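Local coordinates for protein oligogalacturonate lyase (Vibrio parahaemolyticus RIMD 2210633, PDB 3C5M) that probably cleaves oligogalacturonides, the short fragments left by pectin breakdown, by beta-elimination at a site that holds a manganese ion, at residues I142-R147 with T187-H192; T167-K172 with G178-I183; V298-D303 with C336-S341. All coordinates share one frame; numbering follows the deposited sequence.

Contact 1. Residues I142-R147 with T187-H192; sequences IEILKR and TAWLGH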
ATOM      1  N   ILE A 142      -6.251  -0.277 -12.995  1.00 21.94           N
ATOM      2  CA  ILE A 142      -5.807  -0.397 -14.380  1.00 30.03           C
ATOM      3  C   ILE A 142      -5.891  -1.860 -14.852  1.00 36.82           C
ATOM      4  O   ILE A 142      -5.978  -2.788 -14.038  1.00 36.35           O
ATOM      5  CB  ILE A 142      -4.364   0.123 -14.646  1.00 25.27           C
ATOM      6  CG1 ILE A 142      -3.367  -1.008 -14.520  1.00 40.22           C
ATOM      7  CG2 ILE A 142      -3.992   1.247 -13.706  1.00 34.41           C
ATOM      8  CD1 ILE A 142      -2.136  -0.771 -15.357  1.00 38.26           C
ATOM      9  N   GLU A 143      -5.912  -2.061 -16.168  1.00 36.08           N
ATOM     10  CA  GLU A 143      -5.979  -3.404 -16.735  1.00 30.57           C
ATOM     11  C   GLU A 143      -5.113  -3.420 -17.980  1.00 32.31           C
ATOM     12  O   GLU A 143      -4.899  -2.392 -18.607  1.00 28.85           O
ATOM     13  CB  GLU A 143      -7.421  -3.797 -17.080  1.00 24.40           C
ATOM     14  CG  GLU A 143      -8.438  -3.529 -15.964  1.00 39.93           C
ATOM     15  CD  GLU A 143      -9.868  -4.021 -16.284  1.00 49.93           C
ATOM     16  OE1 GLU A 143     -10.428  -3.636 -17.340  1.00 47.98           O
ATOM     17  OE2 GLU A 143     -10.438  -4.781 -15.466  1.00 41.97           O
ATOM     18  N   ILE A 144      -4.606  -4.601 -18.310  1.00 43.56           N
ATOM     19  CA  ILE A 144      -3.725  -4.811 -19.449  1.00 38.08           C
ATOM     20  C   ILE A 144      -4.393  -5.744 -20.443  1.00 46.72           C
ATOM     21  O   ILE A 144      -4.955  -6.764 -20.053  1.00 58.10           O
ATOM     22  CB  ILE A 144      -2.420  -5.440 -18.965  1.00 36.10           C
ATOM     23  CG1 ILE A 144      -1.765  -4.490 -17.961  1.00 39.05           C
ATOM     24  CG2 ILE A 144      -1.505  -5.750 -20.134  1.00 38.04           C
ATOM     25  CD1 ILE A 144      -0.569  -5.072 -17.251  1.00 47.86           C
ATOM     26  N   LEU A 145      -4.345  -5.408 -21.725  1.00 48.59           N
ATOM     27  CA  LEU A 145      -4.972  -6.266 -22.725  1.00 48.75           C
ATOM     28  C   LEU A 145      -4.364  -7.678 -22.643  1.00 50.59           C
ATOM     29  O   LEU A 145      -3.157  -7.841 -22.799  1.00 46.04           O
ATOM     30  CB  LEU A 145      -4.755  -5.674 -24.111  1.00 39.81           C
ATOM     31  CG  LEU A 145      -5.926  -5.822 -25.079  1.00 47.33           C
ATOM     32  CD1 LEU A 145      -5.471  -5.279 -26.409  1.00 44.15           C
ATOM     33  CD2 LEU A 145      -6.368  -7.283 -25.215  1.00 53.14           C
ATOM     34  N   LYS A 146      -5.195  -8.690 -22.401  1.00 53.17           N
ATOM     35  CA  LYS A 146      -4.714 -10.067 -22.284  1.00 53.65           C
ATOM     36  C   LYS A 146      -3.669 -10.476 -23.299  1.00 53.65           C
ATOM     37  O   LYS A 146      -2.666 -11.080 -22.940  1.00 56.54           O
ATOM     38  CB  LYS A 146      -5.868 -11.062 -22.354  1.00 49.23           C
ATOM     39  CG  LYS A 146      -6.465 -11.397 -21.014  1.00 45.86           C
ATOM     40  CD  LYS A 146      -7.354 -12.617 -21.126  1.00 55.98           C
ATOM     41  CE  LYS A 146      -7.956 -12.988 -19.785  1.00 48.70           C
ATOM     42  NZ  LYS A 146      -8.817 -14.184 -19.950  1.00 60.22           N
ATOM     43  N   ARG A 147      -3.906 -10.153 -24.565  1.00 59.92           N
ATOM     44  CA  ARG A 147      -2.968 -10.498 -25.630  1.00 63.22           C
ATOM     45  C   ARG A 147      -1.572  -9.915 -25.386  1.00 62.92           C
ATOM     46  O   ARG A 147      -0.566 -10.552 -25.706  1.00 60.29           O
ATOM     47  CB  ARG A 147      -3.496  -9.997 -26.971  1.00 64.76           C
ATOM     48  CG  ARG A 147      -4.900 -10.478 -27.302  1.00 74.68           C
ATOM     49  CD  ARG A 147      -5.301 -10.073 -28.717  1.00 78.80           C
ATOM     50  NE  ARG A 147      -4.892  -8.702 -29.015  1.00 80.67           N
ATOM     51  CZ  ARG A 147      -3.746  -8.370 -29.601  1.00 81.26           C
ATOM     52  NH1 ARG A 147      -2.888  -9.315 -29.967  1.00 79.93           N
ATOM     53  NH2 ARG A 147      -3.453  -7.092 -29.807  1.00 80.99           N
ATOM     54  N   THR A 187      -0.737   2.771 -25.197  1.00 52.57           N
ATOM     55  CA  THR A 187       0.051   1.614 -25.593  1.00 53.29           C
ATOM     56  C   THR A 187       1.343   1.548 -24.797  1.00 56.17           C
ATOM     57  O   THR A 187       2.376   1.095 -25.292  1.00 59.07           O
ATOM     58  CB  THR A 187       0.389   1.655 -27.089  1.00 56.46           C
ATOM     59  OG1 THR A 187       0.791   2.982 -27.454  1.00 62.75           O
ATOM     60  CG2 THR A 187      -0.811   1.237 -27.910  1.00 55.39           C
ATOM     61  N   ALA A 188       1.266   2.005 -23.552  1.00 57.36           N
ATOM     62  CA  ALA A 188       2.406   2.008 -22.642  1.00 57.91           C
ATOM     63  C   ALA A 188       2.023   1.261 -21.372  1.00 53.06           C
ATOM     64  O   ALA A 188       0.844   1.142 -21.052  1.00 51.84           O
ATOM     65  CB  ALA A 188       2.796   3.441 -22.304  1.00 59.64           C
ATOM     66  N   TRP A 189       3.016   0.755 -20.650  1.00 55.10           N
ATOM     67  CA  TRP A 189       2.759   0.035 -19.405  1.00 52.74           C
ATOM     68  C   TRP A 189       2.405   1.024 -18.282  1.00 50.99           C
ATOM     69  O   TRP A 189       3.274   1.723 -17.766  1.00 51.60           O
ATOM     70  CB  TRP A 189       3.994  -0.782 -19.014  1.00 51.64           C
ATOM     71  CG  TRP A 189       3.783  -1.674 -17.820  1.00 50.12           C
ATOM     72  CD1 TRP A 189       2.606  -1.917 -17.176  1.00 39.08           C
ATOM     73  CD2 TRP A 189       4.766  -2.488 -17.177  1.00 44.22           C
ATOM     74  NE1 TRP A 189       2.794  -2.832 -16.180  1.00 38.48           N
ATOM     75  CE2 TRP A 189       4.112  -3.200 -16.156  1.00 37.50           C
ATOM     76  CE3 TRP A 189       6.140  -2.683 -17.364  1.00 47.47           C
ATOM     77  CZ2 TRP A 189       4.783  -4.102 -15.325  1.00 49.54           C
ATOM     78  CZ3 TRP A 189       6.805  -3.577 -16.537  1.00 43.00           C
ATOM     79  CH2 TRP A 189       6.125  -4.276 -15.530  1.00 45.92           C
ATOM     80  N   LEU A 190       1.127   1.074 -17.913  1.00 49.22           N
ATOM     81  CA  LEU A 190       0.636   1.978 -16.871  1.00 49.77           C
ATOM     82  C   LEU A 190       0.529   1.237 -15.545  1.00 49.85           C
ATOM     83  O   LEU A 190       0.583   0.010 -15.511  1.00 53.19           O
ATOM     84  CB  LEU A 190      -0.752   2.510 -17.242  1.00 44.21           C
ATOM     85  CG  LEU A 190      -0.879   3.091 -18.643  1.00 41.73           C
ATOM     86  CD1 LEU A 190      -2.332   3.358 -18.950  1.00 38.72           C
ATOM     87  CD2 LEU A 190      -0.040   4.343 -18.748  1.00 33.83           C
ATOM     88  N   GLY A 191       0.355   1.977 -14.455  1.00 40.52           N
ATOM     89  CA  GLY A 191       0.235   1.318 -13.177  1.00 31.84           C
ATOM     90  C   GLY A 191      -0.065   2.231 -12.015  1.00 36.17           C
ATOM     91  O   GLY A 191      -0.140   3.452 -12.164  1.00 42.38           O
ATOM     92  N   HIS A 192      -0.246   1.606 -10.854  1.00 32.49           N
ATOM     93  CA  HIS A 192      -0.522   2.274  -9.586  1.00 38.39           C
ATOM     94  C   HIS A 192      -1.495   3.450  -9.658  1.00 39.69           C
ATOM     95  O   HIS A 192      -1.116   4.615  -9.467  1.00 38.22           O
ATOM     96  CB  HIS A 192       0.791   2.746  -8.939  1.00 42.28           C
ATOM     97  CG  HIS A 192       0.628   3.193  -7.520  1.00 45.33           C
ATOM     98  ND1 HIS A 192       1.337   4.249  -6.984  1.00 52.01           N
ATOM     99  CD2 HIS A 192      -0.169   2.735  -6.528  1.00 44.88           C
ATOM    100  CE1 HIS A 192       0.978   4.419  -5.723  1.00 51.52           C
ATOM    101  NE2 HIS A 192       0.066   3.514  -5.421  1.00 40.34           N
TER
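Ile142 and Ile144 reach from one strand towards the start of the next blade, where they meet Leu190, Gly191 and Trp189. The first kind of contact is aliphatic: the CD1 methyl of Ile142 approaches Leu190 CB at 4.0 Å. The same methyl also packs on the main chain at Leu190 and Gly191, although it is modelled too close to the backbone there for its exact position to be trusted.

Such packing joins two blades of the seven-bladed beta-propeller: strand 138-145 is the second in its four-stranded sheet, whereas strand 190-196 is the first of the sheet that follows. Branched and leucine side chains suit this interface between sheets because they fill space without asking for polar partners.

The second kind is aliphatic on aromatic. Ile144 sends its ethyl arm out nearly straight (chi2 172°), so that CD1 lies 4.2 Å from Trp189 NE1, approaching the indole at a slant. The CB of Trp189 does not itself point at Ile144; with CG anti to the backbone N (chi1 -174°), the indole swings nearer to it. This large ring also meets Tyr127 and, from helix 155-163, Phe161 edge-to-face, while Phe158 of the same helix meets it with the ring planes at about 60°.

Contact 2. Residues T167-K172 with G178-I183; sequences TCRLIK and GELEVI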
ATOM      1  N   THR A 167      -0.724  -2.397 -24.350  1.00 47.32           N
ATOM      2  CA  THR A 167      -1.847  -1.483 -24.253  1.00 46.50           C
ATOM      3  C   THR A 167      -2.558  -1.690 -22.918  1.00 49.89           C
ATOM      4  O   THR A 167      -3.104  -2.766 -22.643  1.00 52.79           O
ATOM      5  CB  THR A 167      -2.836  -1.701 -25.424  1.00 49.97           C
ATOM      6  OG1 THR A 167      -4.104  -1.115 -25.106  1.00 50.90           O
ATOM      7  CG2 THR A 167      -3.027  -3.173 -25.686  1.00 56.09           C
ATOM      8  N   CYS A 168      -2.525  -0.649 -22.093  1.00 46.67           N
ATOM      9  CA  CYS A 168      -3.136  -0.659 -20.769  1.00 44.26           C
ATOM     10  C   CYS A 168      -4.160   0.451 -20.657  1.00 44.67           C
ATOM     11  O   CYS A 168      -4.046   1.483 -21.310  1.00 51.83           O
ATOM     12  CB  CYS A 168      -2.071  -0.435 -19.697  1.00 49.25           C
ATOM     13  SG  CYS A 168      -0.810  -1.695 -19.615  1.00 59.86           S
ATOM     14  N   ARG A 169      -5.159   0.250 -19.813  1.00 43.53           N
ATOM     15  CA  ARG A 169      -6.173   1.267 -19.629  1.00 44.86           C
ATOM     16  C   ARG A 169      -6.425   1.508 -18.148  1.00 47.04           C
ATOM     17  O   ARG A 169      -6.416   0.581 -17.342  1.00 41.22           O
ATOM     18  CB  ARG A 169      -7.478   0.851 -20.306  1.00 48.47           C
ATOM     19  CG  ARG A 169      -8.106  -0.400 -19.715  1.00 38.45           C
ATOM     20  CD  ARG A 169      -9.421  -0.711 -20.394  1.00 46.04           C
ATOM     21  NE  ARG A 169     -10.114  -1.839 -19.780  1.00 40.56           N
ATOM     22  CZ  ARG A 169     -11.342  -2.229 -20.110  1.00 45.55           C
ATOM     23  NH1 ARG A 169     -12.020  -1.584 -21.053  1.00 28.68           N
ATOM     24  NH2 ARG A 169     -11.899  -3.260 -19.488  1.00 41.94           N
ATOM     25  N   LEU A 170      -6.645   2.771 -17.811  1.00 43.39           N
ATOM     26  CA  LEU A 170      -6.929   3.192 -16.453  1.00 46.98           C
ATOM     27  C   LEU A 170      -8.458   3.344 -16.381  1.00 48.06           C
ATOM     28  O   LEU A 170      -9.008   4.315 -16.898  1.00 55.40           O
ATOM     29  CB  LEU A 170      -6.243   4.532 -16.191  1.00 48.52           C
ATOM     30  CG  LEU A 170      -6.067   4.995 -14.747  1.00 56.32           C
ATOM     31  CD1 LEU A 170      -5.390   6.362 -14.710  1.00 62.45           C
ATOM     32  CD2 LEU A 170      -7.411   5.062 -14.071  1.00 54.86           C
ATOM     33  N   ILE A 171      -9.142   2.386 -15.751  1.00 44.84           N
ATOM     34  CA  ILE A 171     -10.599   2.422 -15.659  1.00 37.24           C
ATOM     35  C   ILE A 171     -11.144   2.887 -14.319  1.00 40.87           C
ATOM     36  O   ILE A 171     -10.438   2.932 -13.317  1.00 44.33           O
ATOM     37  CB  ILE A 171     -11.233   1.043 -15.958  1.00 35.37           C
ATOM     38  CG1 ILE A 171     -10.840   0.039 -14.876  1.00 40.45           C
ATOM     39  CG2 ILE A 171     -10.807   0.563 -17.337  1.00 47.30           C
ATOM     40  CD1 ILE A 171     -11.444  -1.344 -15.056  1.00 43.39           C
ATOM     41  N   LYS A 172     -12.423   3.228 -14.321  1.00 40.25           N
ATOM     42  CA  LYS A 172     -13.110   3.695 -13.134  1.00 35.02           C
ATOM     43  C   LYS A 172     -14.431   2.943 -13.089  1.00 32.43           C
ATOM     44  O   LYS A 172     -15.153   2.882 -14.080  1.00 37.97           O
ATOM     45  CB  LYS A 172     -13.352   5.197 -13.242  1.00 37.27           C
ATOM     46  CG  LYS A 172     -14.254   5.768 -12.168  1.00 50.11           C
ATOM     47  CD  LYS A 172     -14.412   7.277 -12.329  1.00 60.91           C
ATOM     48  CE  LYS A 172     -15.122   7.646 -13.629  1.00 62.99           C
ATOM     49  NZ  LYS A 172     -16.527   7.134 -13.689  1.00 74.13           N
ATOM     50  N   GLY A 178     -21.955  -0.356 -11.204  1.00 54.38           N
ATOM     51  CA  GLY A 178     -21.105  -1.454 -11.617  1.00 52.35           C
ATOM     52  C   GLY A 178     -20.590  -1.230 -13.023  1.00 52.46           C
ATOM     53  O   GLY A 178     -19.918  -2.089 -13.598  1.00 52.69           O
ATOM     54  N   GLU A 179     -20.911  -0.063 -13.575  1.00 52.68           N
ATOM     55  CA  GLU A 179     -20.496   0.314 -14.922  1.00 53.57           C
ATOM     56  C   GLU A 179     -19.061   0.836 -14.951  1.00 48.10           C
ATOM     57  O   GLU A 179     -18.676   1.638 -14.103  1.00 49.67           O
ATOM     58  CB  GLU A 179     -21.438   1.392 -15.471  1.00 63.18           C
ATOM     59  CG  GLU A 179     -22.850   0.905 -15.840  1.00 75.08           C
ATOM     60  CD  GLU A 179     -22.885   0.046 -17.108  1.00 80.08           C
ATOM     61  OE1 GLU A 179     -22.511   0.552 -18.193  1.00 84.12           O
ATOM     62  OE2 GLU A 179     -23.292  -1.134 -17.016  1.00 82.92           O
ATOM     63  N   LEU A 180     -18.270   0.389 -15.925  1.00 43.43           N
ATOM     64  CA  LEU A 180     -16.886   0.848 -16.025  1.00 43.07           C
ATOM     65  C   LEU A 180     -16.801   2.010 -16.993  1.00 45.88           C
ATOM     66  O   LEU A 180     -17.639   2.162 -17.871  1.00 46.71           O
ATOM     67  CB  LEU A 180     -15.948  -0.265 -16.501  1.00 41.63           C
ATOM     68  CG  LEU A 180     -16.054  -0.714 -17.956  1.00 55.56           C
ATOM     69  CD1 LEU A 180     -14.970  -1.743 -18.236  1.00 54.56           C
ATOM     70  CD2 LEU A 180     -17.449  -1.298 -18.241  1.00 56.20           C
ATOM     71  N   GLU A 181     -15.774   2.829 -16.829  1.00 52.06           N
ATOM     72  CA  GLU A 181     -15.593   3.983 -17.687  1.00 47.98           C
ATOM     73  C   GLU A 181     -14.104   4.213 -17.913  1.00 43.42           C
ATOM     74  O   GLU A 181     -13.397   4.638 -17.004  1.00 47.77           O
ATOM     75  CB  GLU A 181     -16.212   5.197 -17.013  1.00 48.12           C
ATOM     76  CG  GLU A 181     -16.312   6.403 -17.899  1.00 62.48           C
ATOM     77  CD  GLU A 181     -16.803   7.611 -17.143  1.00 74.15           C
ATOM     78  OE1 GLU A 181     -15.995   8.224 -16.408  1.00 83.31           O
ATOM     79  OE2 GLU A 181     -18.004   7.939 -17.269  1.00 75.81           O
ATOM     80  N   VAL A 182     -13.622   3.926 -19.116  1.00 41.28           N
ATOM     81  CA  VAL A 182     -12.203   4.110 -19.410  1.00 44.28           C
ATOM     82  C   VAL A 182     -11.847   5.594 -19.376  1.00 44.68           C
ATOM     83  O   VAL A 182     -12.264   6.343 -20.250  1.00 50.76           O
ATOM     84  CB  VAL A 182     -11.843   3.549 -20.803  1.00 36.48           C
ATOM     85  CG1 VAL A 182     -10.366   3.745 -21.071  1.00 44.70           C
ATOM     86  CG2 VAL A 182     -12.192   2.079 -20.877  1.00 38.21           C
ATOM     87  N   ILE A 183     -11.077   6.026 -18.378  1.00 44.31           N
ATOM     88  CA  ILE A 183     -10.713   7.439 -18.291  1.00 48.05           C
ATOM     89  C   ILE A 183      -9.382   7.758 -18.951  1.00 41.27           C
ATOM     90  O   ILE A 183      -9.012   8.921 -19.070  1.00 37.64           O
ATOM     91  CB  ILE A 183     -10.658   7.950 -16.829  1.00 49.96           C
ATOM     92  CG1 ILE A 183      -9.549   7.256 -16.063  1.00 51.54           C
ATOM     93  CG2 ILE A 183     -11.986   7.705 -16.130  1.00 62.24           C
ATOM     94  CD1 ILE A 183      -9.555   7.609 -14.589  1.00 54.58           C
TER
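Lys172 lies alongside Glu181, the two side chains pointing the same way. Its CB sits 3.8 Å from Glu181 O and close to the CG2 methyl of Ile183. From there the chain first runs on extended, then bends at both chi3 and chi4 (65° and 63°), which brings NZ over to the Glu181 carboxylate. CE comes 4.0 Å from Ile183 CG2 and also lies close to Glu181 OE1. At the tip, NZ forms a salt bridge with Glu181 OE1 at 3.0 Å, although the hydrogen bond within it is weak. A long flexible chain suits this place, since its methylenes pack while its ammonium group pairs with the carboxylate at the surface.

The two segments belong to the hairpin of strands 168-174 and 180-186, the outer pair of an antiparallel propeller blade. Three bent backbone hydrogen bonds link them, a rather loose pairing: Ile183 N gives to Leu170 O almost in line with the carbonyl, and Glu181 N gives to Lys172 O at 2.8 Å in the carbonyl plane. In return Lys172 N gives a hydrogen bond to Glu181 O at 3.2 Å from well above that carbonyl's plane.

Leucine and isoleucine fill the buried side, where the branch ends Leu170 CD2 and Ile183 CD1 meet obliquely. Arg169 stretches out from CG to NE and crosses Val182 and Leu180 at about right angles, with NH1 3.7 Å from Val182 CG2 and NH2 3.6 Å from Leu180 CD1. Its guanidinium is paired with Glu143 and makes a cation-pi contact with Trp124, while the two apolar residues pack beside it.

Contact 3. Residues V298-D303 with C336-S341; sequences VGDGCD and CKHSTS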
ATOM      1  N   VAL A 298       6.729   7.311   8.226  1.00 36.22           N
ATOM      2  CA  VAL A 298       7.374   6.112   8.709  1.00 37.00           C
ATOM      3  C   VAL A 298       8.087   5.419   7.568  1.00 31.79           C
ATOM      4  O   VAL A 298       7.622   5.450   6.434  1.00 28.47           O
ATOM      5  CB  VAL A 298       6.359   5.168   9.362  1.00 28.61           C
ATOM      6  CG1 VAL A 298       5.392   4.654   8.339  1.00 23.47           C
ATOM      7  CG2 VAL A 298       7.087   4.042  10.051  1.00 45.29           C
ATOM      8  N   GLY A 299       9.224   4.801   7.880  1.00 38.10           N
ATOM      9  CA  GLY A 299      10.001   4.120   6.860  1.00 44.26           C
ATOM     10  C   GLY A 299      10.523   2.728   7.182  1.00 43.12           C
ATOM     11  O   GLY A 299      10.694   2.337   8.332  1.00 40.39           O
ATOM     12  N   ASP A 300      10.815   1.991   6.120  1.00 52.27           N
ATOM     13  CA  ASP A 300      11.302   0.621   6.203  1.00 48.05           C
ATOM     14  C   ASP A 300      12.800   0.452   6.057  1.00 48.60           C
ATOM     15  O   ASP A 300      13.300   0.423   4.936  1.00 59.40           O
ATOM     16  CB  ASP A 300      10.659  -0.201   5.100  1.00 52.53           C
ATOM     17  CG  ASP A 300       9.632  -1.117   5.614  1.00 44.10           C
ATOM     18  OD1 ASP A 300       9.787  -1.531   6.779  1.00 55.48           O
ATOM     19  OD2 ASP A 300       8.695  -1.433   4.857  1.00 37.94           O
ATOM     20  N   GLY A 301      13.519   0.313   7.162  1.00 52.48           N
ATOM     21  CA  GLY A 301      14.956   0.119   7.057  1.00 44.68           C
ATOM     22  C   GLY A 301      15.264  -1.169   6.305  1.00 41.15           C
ATOM     23  O   GLY A 301      14.639  -2.201   6.551  1.00 36.20           O
ATOM     24  N   CYS A 302      16.227  -1.126   5.390  1.00 42.66           N
ATOM     25  CA  CYS A 302      16.578  -2.313   4.623  1.00 46.60           C
ATOM     26  C   CYS A 302      18.070  -2.420   4.347  1.00 53.90           C
ATOM     27  O   CYS A 302      18.884  -1.804   5.036  1.00 58.98           O
ATOM     28  CB  CYS A 302      15.827  -2.311   3.303  1.00 50.96           C
ATOM     29  SG  CYS A 302      16.154  -0.829   2.346  1.00 57.17           S
ATOM     30  N   ASP A 303      18.421  -3.210   3.333  1.00 57.47           N
ATOM     31  CA  ASP A 303      19.817  -3.426   2.951  1.00 59.66           C
ATOM     32  C   ASP A 303      20.245  -2.407   1.914  1.00 64.62           C
ATOM     33  O   ASP A 303      19.484  -2.087   1.004  1.00 69.26           O
ATOM     34  CB  ASP A 303      19.989  -4.823   2.361  1.00 63.59           C
ATOM     35  CG  ASP A 303      19.078  -5.840   3.010  1.00 74.10           C
ATOM     36  OD1 ASP A 303      19.128  -5.992   4.248  1.00 71.07           O
ATOM     37  OD2 ASP A 303      18.304  -6.494   2.279  1.00 86.66           O
ATOM     38  N   CYS A 336      11.731   1.546  16.493  1.00 45.99           N
ATOM     39  CA  CYS A 336      12.022   0.277  17.111  1.00 40.55           C
ATOM     40  C   CYS A 336      12.663  -0.515  16.010  1.00 38.12           C
ATOM     41  O   CYS A 336      13.118   0.048  15.013  1.00 35.00           O
ATOM     42  CB  CYS A 336      10.746  -0.416  17.600  1.00 38.74           C
ATOM     43  SG  CYS A 336       9.655  -0.986  16.285  1.00 41.00           S
ATOM     44  N   LYS A 337      12.677  -1.823  16.175  1.00 38.57           N
ATOM     45  CA  LYS A 337      13.308  -2.678  15.197  1.00 40.07           C
ATOM     46  C   LYS A 337      12.305  -3.688  14.652  1.00 36.17           C
ATOM     47  O   LYS A 337      11.548  -4.270  15.414  1.00 40.41           O
ATOM     48  CB  LYS A 337      14.499  -3.359  15.881  1.00 38.35           C
ATOM     49  CG  LYS A 337      15.483  -4.027  14.962  1.00 48.12           C
ATOM     50  CD  LYS A 337      16.845  -4.243  15.633  1.00 49.64           C
ATOM     51  CE  LYS A 337      16.786  -5.178  16.847  1.00 53.33           C
ATOM     52  NZ  LYS A 337      16.324  -4.485  18.086  1.00 45.03           N
ATOM     53  N   HIS A 338      12.280  -3.868  13.331  1.00 36.95           N
ATOM     54  CA  HIS A 338      11.371  -4.832  12.715  1.00 42.79           C
ATOM     55  C   HIS A 338      12.101  -6.133  12.402  1.00 40.22           C
ATOM     56  O   HIS A 338      11.492  -7.196  12.377  1.00 42.40           O
ATOM     57  CB  HIS A 338      10.714  -4.254  11.436  1.00 44.18           C
ATOM     58  CG  HIS A 338      11.669  -3.982  10.312  1.00 42.95           C
ATOM     59  ND1 HIS A 338      12.318  -4.984   9.619  1.00 39.86           N
ATOM     60  CD2 HIS A 338      12.071  -2.817   9.749  1.00 40.84           C
ATOM     61  CE1 HIS A 338      13.079  -4.446   8.680  1.00 34.31           C
ATOM     62  NE2 HIS A 338      12.948  -3.132   8.737  1.00 26.31           N
ATOM     63  N   SER A 339      13.408  -6.039  12.171  1.00 43.85           N
ATOM     64  CA  SER A 339      14.244  -7.210  11.883  1.00 48.24           C
ATOM     65  C   SER A 339      13.547  -8.244  11.019  1.00 46.12           C
ATOM     66  O   SER A 339      13.303  -9.366  11.460  1.00 43.26           O
ATOM     67  CB  SER A 339      14.687  -7.888  13.188  1.00 43.96           C
ATOM     68  OG  SER A 339      15.513  -7.039  13.969  1.00 43.14           O
ATOM     69  N   THR A 340      13.238  -7.881   9.784  1.00 43.00           N
ATOM     70  CA  THR A 340      12.567  -8.820   8.909  1.00 46.41           C
ATOM     71  C   THR A 340      13.556  -9.410   7.909  1.00 47.03           C
ATOM     72  O   THR A 340      14.500  -8.744   7.490  1.00 45.92           O
ATOM     73  CB  THR A 340      11.407  -8.135   8.144  1.00 47.03           C
ATOM     74  OG1 THR A 340      10.635  -9.124   7.450  1.00 45.19           O
ATOM     75  CG2 THR A 340      11.949  -7.130   7.132  1.00 36.92           C
ATOM     76  N   SER A 341      13.340 -10.671   7.554  1.00 47.83           N
ATOM     77  CA  SER A 341      14.173 -11.376   6.581  1.00 55.16           C
ATOM     78  C   SER A 341      13.440 -11.198   5.273  1.00 54.53           C
ATOM     79  O   SER A 341      12.524 -11.963   4.983  1.00 61.37           O
ATOM     80  CB  SER A 341      14.200 -12.868   6.892  1.00 65.21           C
ATOM     81  OG  SER A 341      12.911 -13.446   6.664  1.00 54.79           O
TER
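The imidazole of His338 meets Gly301 at its edge, and the Asp300 carboxylate stands nearly upright to the ring, their planes 82° apart. Gly301 O and N both lie near the ring plane on the NE2 side, whereas Asp300 OD1 comes in obliquely, 4.0 Å from CD2. Leu322 and Phe367 also touch the His338 side chain.

The two segments belong to one blade of the seven-bladed propeller; Phe367 comes from strand 364-369 of another sheet. Strand 296-301 is the second strand of its antiparallel sheet and strand 334-337 the fourth, with strand 321-326 between them. The His338 side chain, projecting from the loop just beyond the fourth strand, spans the gap to the end of the second.

The bond that joins the segments runs from His338 NE2 to Gly301 O, at 2.9 Å. The carbonyl receives it in its own plane and on a lone pair, and the oxygen lies only 2° out of the ring plane; the angle at the hydrogen, 146°, shows a moderate bend. Histidine suits this buried place because a flat ring can reach a backbone carbonyl with one nitrogen and still offer the other. Gly301 contributes its backbone carbonyl, and its N lies 3.8 Å from His338 NE2.

Asp300 links the contact to the metal site. Its OD2 accepts a hydrogen bond from His355 N and is weakly bonded to His287 ND1; both histidines, with Gln350 and His353, bind the manganese. With its side chain about 6 Å from the ion, Asp300 is a second-shell residue that probably helps to orient these ligands.

At the ND1 edge of the imidazole, in the ring plane, Thr340 N gives ND1 a weak hydrogen bond at 3.0 Å.

Contacts 1 and 2 share a blade: their strands 138-145 and 168-174 are sheet neighbours, and Leu145 N probably bonds to Thr167 O between them. Contact 1 is wholly buried and largely apolar, as befits the packing of one blade on the next. Contact 2 is only partly buried; it builds a hairpin through backbone bonds and takes on one salt bridge at its exposed side. Contact 3 lies on the opposite side of the chain's centre, its own centre about 32 Å from that of contact 1 and 36 Å from that of contact 2. Buried like contact 1 but polar, it alone borders the manganese site, and a side-chain-to-backbone bond joins the end of strand 296-301 to the loop after strand 334-337.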